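Local atomic coordinates of myosin-I heavy chain (PDB entry 5EJR), a protein that moves along actin as an ATP-driven class VII myosin motor in early phagocytosis and adhesion, and is represented here by a MyTH4-FERM module of its tail. Residues A[87-91]-A[279-283]; A[303-307]-A[407-411]. All blocks are in the same frame, centred on the assembly; numbering follows the deposited sequence.

How the interactions relate
Read from the N terminus, the chain first builds the helical MyTH4 domain and then the FERM domain, and the two contacts follow in series, neither nested nor crossed. Interaction 1 opens on helix 86-99 of the MyTH4 domain and closes on helix 274-283 of the ubiquitin-like first FERM lobe, spanning 187 residues and joining one domain to the next. Interaction 2 opens in the loop after strand 290-296, at 303-307, and closes 99 residues later on helix 402-416, bringing that loop against a helix of the helical second lobe. Their centres lie 45 Å apart and they do not touch: one contact is an interdomain seam, the other a closure within a lobe.

Interaction 1 of 2, residues A[87-91]-A[279-283]; sequences SLVIQ and ARWEQ
Glu282 reaches from helix 274-283 to helix 86-99, and its OE1 is gripped by two donors of the facing helix, a compact example of how a carboxylate joins two domains. Ser87 OG donates to Glu282 OE1 at 2.9 Å, approaching on the syn side but 31° out of the carboxylate plane. The second donor, Gln91 NE2, lies 2.8 Å from Glu282 OE1, nearly in line with the C-O bond and in the plane of its own amide. With OG held between its backbone N and carbonyl carbon (chi1 61°), Ser87 turns its hydroxyl to the acid. The side chains of Gln91 and Glu282 cross at about a right angle.

This polar knot, made by the buried Ser87 and Gln91, is the close-packed part. Around it the fit slackens: the segment axes come no nearer than 10.8 Å, and Leu88 CD1 only skirts the backbone, 4.2 Å from Glu282 O. On the exposed side, Gln283 bends at chi2 (-119°) and lies alongside Gln91 in the opposite sense, its NE2 3.5 Å from Gln91 OE1 and the amides almost perpendicular.

Helix 194-205 and the residues just before it add further links: Glu282 OE2 accepts from Ala194 N, while Gln91 NE2 also donates to Pro192 O. Were Glu282 replaced by an alanine, Ser87 OG and Gln91 NE2 would probably lose their shared acceptor and Ala194 N its side-chain partner, weakening the seam between MyTH4 and the first FERM lobe. Three donors thus converge on one carboxylate; none of them is a charged side chain, so what they give the probably ionised acid is directed hydrogen bonding.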
loop_
_atom_site.group_PDB
_atom_site.type_symbol
_atom_site.label_atom_id
_atom_site.label_comp_id
_atom_site.label_asym_id
_atom_site.label_seq_id
_atom_site.Cartn_x
_atom_site.Cartn_y
_atom_site.Cartn_z
ATOM N N SER A 87 -11.999 10.599 -6.595
ATOM C CA SER A 87 -11.408 9.353 -6.086
ATOM C C SER A 87 -11.908 9.048 -4.678
ATOM O O SER A 87 -12.288 7.910 -4.391
ATOM C CB SER A 87 -9.883 9.388 -6.140
ATOM O OG SER A 87 -9.337 10.434 -5.358
ATOM N N LEU A 88 -11.968 10.085 -3.834
ATOM C CA LEU A 88 -12.467 10.053 -2.452
ATOM C C LEU A 88 -13.950 9.659 -2.431
ATOM O O LEU A 88 -14.362 8.883 -1.569
ATOM C CB LEU A 88 -12.272 11.434 -1.809
ATOM C CG LEU A 88 -11.133 11.600 -0.782
ATOM C CD1 LEU A 88 -9.799 11.092 -1.308
ATOM C CD2 LEU A 88 -10.995 13.057 -0.349
ATOM N N VAL A 89 -14.728 10.118 -3.439
ATOM C CA VAL A 89 -16.165 9.811 -3.542
ATOM C C VAL A 89 -16.385 8.332 -3.862
ATOM O O VAL A 89 -17.136 7.668 -3.147
ATOM C CB VAL A 89 -16.903 10.782 -4.509
ATOM C CG1 VAL A 89 -18.290 10.260 -4.882
ATOM C CG2 VAL A 89 -17.009 12.173 -3.898
ATOM N N ILE A 90 -15.705 7.800 -4.895
ATOM C CA ILE A 90 -15.832 6.385 -5.253
ATOM C C ILE A 90 -15.247 5.471 -4.143
ATOM O O ILE A 90 -15.792 4.400 -3.922
ATOM C CB ILE A 90 -15.275 6.078 -6.674
ATOM C CG1 ILE A 90 -15.686 4.661 -7.150
ATOM C CG2 ILE A 90 -13.763 6.320 -6.772
ATOM C CD1 ILE A 90 -15.552 4.425 -8.708
ATOM N N GLN A 91 -14.180 5.903 -3.427
ATOM C CA GLN A 91 -13.634 5.120 -2.307
ATOM C C GLN A 91 -14.710 4.929 -1.210
ATOM O O GLN A 91 -14.851 3.827 -0.688
ATOM C CB GLN A 91 -12.388 5.790 -1.729
ATOM C CG GLN A 91 -11.123 5.418 -2.498
ATOM C CD GLN A 91 -10.049 6.450 -2.317
ATOM O OE1 GLN A 91 -9.861 7.021 -1.239
ATOM N NE2 GLN A 91 -9.338 6.742 -3.382
ATOM N N ALA A 279 -4.616 4.079 -2.394
ATOM C CA ALA A 279 -5.887 4.644 -1.933
ATOM C C ALA A 279 -5.709 5.162 -0.494
ATOM O O ALA A 279 -6.023 6.324 -0.220
ATOM C CB ALA A 279 -6.978 3.594 -1.999
ATOM N N ARG A 280 -5.075 4.346 0.383
ATOM C CA ARG A 280 -4.744 4.717 1.767
ATOM C C ARG A 280 -3.913 5.985 1.861
ATOM O O ARG A 280 -4.130 6.769 2.778
ATOM C CB ARG A 280 -4.069 3.556 2.497
ATOM C CG ARG A 280 -5.091 2.562 3.038
ATOM C CD ARG A 280 -4.498 1.199 3.332
ATOM N NE ARG A 280 -5.558 0.206 3.518
ATOM C CZ ARG A 280 -5.412 -1.106 3.353
ATOM N NH1 ARG A 280 -4.239 -1.612 2.982
ATOM N NH2 ARG A 280 -6.436 -1.922 3.551
ATOM N N TRP A 281 -3.006 6.223 0.893
ATOM C CA TRP A 281 -2.178 7.425 0.855
ATOM C C TRP A 281 -3.029 8.658 0.563
ATOM O O TRP A 281 -2.732 9.737 1.076
ATOM C CB TRP A 281 -1.089 7.298 -0.202
ATOM C CG TRP A 281 0.065 6.389 0.127
ATOM C CD1 TRP A 281 0.267 5.674 1.273
ATOM C CD2 TRP A 281 1.180 6.107 -0.725
ATOM N NE1 TRP A 281 1.457 4.986 1.196
ATOM C CE2 TRP A 281 2.031 5.222 -0.026
ATOM C CE3 TRP A 281 1.570 6.557 -1.997
ATOM C CZ2 TRP A 281 3.242 4.775 -0.557
ATOM C CZ3 TRP A 281 2.767 6.103 -2.525
ATOM C CH2 TRP A 281 3.584 5.218 -1.811
ATOM N N GLU A 282 -4.088 8.495 -0.269
ATOM C CA GLU A 282 -5.020 9.571 -0.604
ATOM C C GLU A 282 -5.845 9.956 0.619
ATOM O O GLU A 282 -6.169 11.127 0.793
ATOM C CB GLU A 282 -5.975 9.128 -1.717
ATOM C CG GLU A 282 -5.333 9.013 -3.081
ATOM C CD GLU A 282 -6.330 9.203 -4.201
ATOM O OE1 GLU A 282 -7.456 8.666 -4.099
ATOM O OE2 GLU A 282 -5.993 9.921 -5.168
ATOM N N GLN A 283 -6.186 8.956 1.449
ATOM C CA GLN A 283 -6.980 9.068 2.676
ATOM C C GLN A 283 -6.183 9.657 3.846
ATOM O O GLN A 283 -6.787 10.103 4.823
ATOM C CB GLN A 283 -7.538 7.689 3.069
ATOM C CG GLN A 283 -8.434 7.040 2.022
ATOM C CD GLN A 283 -9.827 6.798 2.530
ATOM O OE1 GLN A 283 -10.065 5.881 3.323
ATOM N NE2 GLN A 283 -10.774 7.630 2.107
#

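Interaction 2 of 2, residues A[303-307]-A[407-411]; sequences VNKIL and LMFIN. With EDO (1,2-ethanediol), chain B.
Ile306 packs against Leu407, Ile410 and Asn411, one face of helix 402-416, and its branches divide the work. CG1 stands opposite the backbone N (chi1 -170°), and the extended chain beyond it carries CD1 across Ile410 at about a right angle, 3.6 Å from Ile410 CG2. Leu407 comes in at a slant, its CD2 lying 3.6 Å from Ile306 CG1. The other branch of Ile306 meets Asn411, with CG2 3.4 Å from Asn411 CB as the two side chains run past each other in opposite directions.

Val303 and Leu307 extend the apolar surface at its two ends. Val303 CG2 meets the same methyl of Ile410, CG2, at 3.7 Å, also on a slant. Leu307 splits its methyls: CD2 rests beside Leu407 CB at 3.9 Å, whereas CD1 is turned to Asn411, whose side chain lies across it at roughly a right angle.

Water provides the polar link. Two waters each donate to both Asn411 OD1 and Asn304 O; the closer bond to the amide is 2.7 Å, from water 2 to Asn411 OD1. Water 1 also accepts from Leu307 N, tying the turn to the helix where no direct hydrogen bond joins them.

The contact belongs to the helical central lobe of the FERM domain. Trp313 of helix 311-314 touches Val303 and Ile306, and Phe320 of helix 317-332 covers Leu407 and Ile410. Through Met408 and Phe409, helix 402-416 packs against helix 341-355, so the turn following strand 290-296 lies beside a helix that is itself embedded in the bundle.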
loop_
_atom_site.group_PDB
_atom_site.type_symbol
_atom_site.label_atom_id
_atom_site.label_comp_id
_atom_site.label_asym_id
_atom_site.label_seq_id
_atom_site.Cartn_x
_atom_site.Cartn_y
_atom_site.Cartn_z
ATOM N N VAL A 303 27.215 -10.010 10.722
ATOM C CA VAL A 303 28.022 -8.812 10.462
ATOM C C VAL A 303 29.384 -8.851 11.212
ATOM O O VAL A 303 30.348 -8.249 10.765
ATOM C CB VAL A 303 27.201 -7.503 10.709
ATOM C CG1 VAL A 303 27.101 -7.116 12.199
ATOM C CG2 VAL A 303 27.744 -6.355 9.864
ATOM N N ASN A 304 29.466 -9.547 12.341
ATOM C CA ASN A 304 30.717 -9.673 13.088
ATOM C C ASN A 304 31.758 -10.514 12.374
ATOM O O ASN A 304 32.958 -10.386 12.677
ATOM C CB ASN A 304 30.461 -10.192 14.507
ATOM C CG ASN A 304 29.691 -9.188 15.336
ATOM O OD1 ASN A 304 28.522 -9.395 15.674
ATOM N ND2 ASN A 304 30.283 -8.025 15.568
ATOM N N LYS A 305 31.316 -11.342 11.383
ATOM C CA LYS A 305 32.218 -12.204 10.594
ATOM C C LYS A 305 32.353 -11.731 9.134
ATOM O O LYS A 305 32.883 -12.460 8.295
ATOM C CB LYS A 305 31.688 -13.666 10.630
ATOM C CG LYS A 305 31.684 -14.236 12.038
ATOM C CD LYS A 305 31.231 -15.678 12.070
ATOM C CE LYS A 305 31.372 -16.255 13.463
ATOM N NZ LYS A 305 30.640 -17.545 13.592
ATOM N N ILE A 306 31.830 -10.542 8.807
ATOM C CA ILE A 306 31.809 -10.042 7.425
ATOM C C ILE A 306 33.199 -10.075 6.703
ATOM O O ILE A 306 33.263 -10.470 5.539
ATOM C CB ILE A 306 31.147 -8.644 7.349
ATOM C CG1 ILE A 306 30.894 -8.216 5.876
ATOM C CG2 ILE A 306 31.905 -7.594 8.151
ATOM C CD1 ILE A 306 30.062 -6.887 5.689
ATOM N N LEU A 307 34.282 -9.677 7.386
ATOM C CA LEU A 307 35.604 -9.652 6.795
ATOM C C LEU A 307 36.152 -11.052 6.496
ATOM O O LEU A 307 36.982 -11.194 5.600
ATOM C CB LEU A 307 36.598 -8.850 7.669
ATOM C CG LEU A 307 36.237 -7.341 7.858
ATOM C CD1 LEU A 307 37.193 -6.671 8.842
ATOM C CD2 LEU A 307 36.293 -6.609 6.527
ATOM N N LEU A 407 33.329 -3.236 3.066
ATOM C CA LEU A 407 33.173 -4.326 4.038
ATOM C C LEU A 407 33.652 -3.893 5.415
ATOM O O LEU A 407 33.029 -4.249 6.411
ATOM C CB LEU A 407 33.955 -5.590 3.583
ATOM C CG LEU A 407 33.430 -6.322 2.341
ATOM C CD1 LEU A 407 34.471 -7.292 1.784
ATOM C CD2 LEU A 407 32.186 -7.096 2.652
ATOM N N MET A 408 34.750 -3.100 5.467
ATOM C CA MET A 408 35.350 -2.574 6.698
ATOM C C MET A 408 34.361 -1.589 7.332
ATOM O O MET A 408 34.193 -1.583 8.546
ATOM C CB MET A 408 36.653 -1.808 6.374
ATOM C CG MET A 408 37.874 -2.663 6.196
ATOM S SD MET A 408 39.323 -1.651 5.708
ATOM C CE MET A 408 39.671 -0.780 7.241
ATOM N N PHE A 409 33.767 -0.721 6.505
ATOM C CA PHE A 409 32.770 0.252 6.973
ATOM C C PHE A 409 31.568 -0.500 7.587
ATOM O O PHE A 409 31.194 -0.225 8.719
ATOM C CB PHE A 409 32.319 1.149 5.810
ATOM C CG PHE A 409 31.063 1.948 6.096
ATOM C CD1 PHE A 409 31.052 2.934 7.082
ATOM C CD2 PHE A 409 29.875 1.670 5.427
ATOM C CE1 PHE A 409 29.885 3.664 7.349
ATOM C CE2 PHE A 409 28.712 2.392 5.705
ATOM C CZ PHE A 409 28.722 3.371 6.678
ATOM N N ILE A 410 31.021 -1.501 6.859
ATOM C CA ILE A 410 29.893 -2.277 7.384
ATOM C C ILE A 410 30.280 -3.007 8.671
ATOM O O ILE A 410 29.506 -2.994 9.605
ATOM C CB ILE A 410 29.282 -3.227 6.325
ATOM C CG1 ILE A 410 28.757 -2.408 5.112
ATOM C CG2 ILE A 410 28.178 -4.075 6.966
ATOM C CD1 ILE A 410 28.648 -3.148 3.761
ATOM N N ASN A 411 31.477 -3.585 8.730
ATOM C CA ASN A 411 31.949 -4.281 9.928
ATOM C C ASN A 411 31.970 -3.346 11.142
ATOM O O ASN A 411 31.542 -3.714 12.228
ATOM C CB ASN A 411 33.347 -4.892 9.697
ATOM C CG ASN A 411 33.863 -5.628 10.923
ATOM O OD1 ASN A 411 33.255 -6.578 11.454
ATOM N ND2 ASN A 411 34.946 -5.142 11.444
HETATM C C1 EDO B . 23.648 -8.629 12.055
HETATM O O1 EDO B . 24.702 -9.561 12.175
HETATM C C2 EDO B . 22.951 -8.884 10.715
HETATM O O2 EDO B . 23.954 -8.896 9.683
HETATM O O HOH W 1 34.484 -9.364 10.302
HETATM O O HOH W 2 33.873 -7.549 13.926
#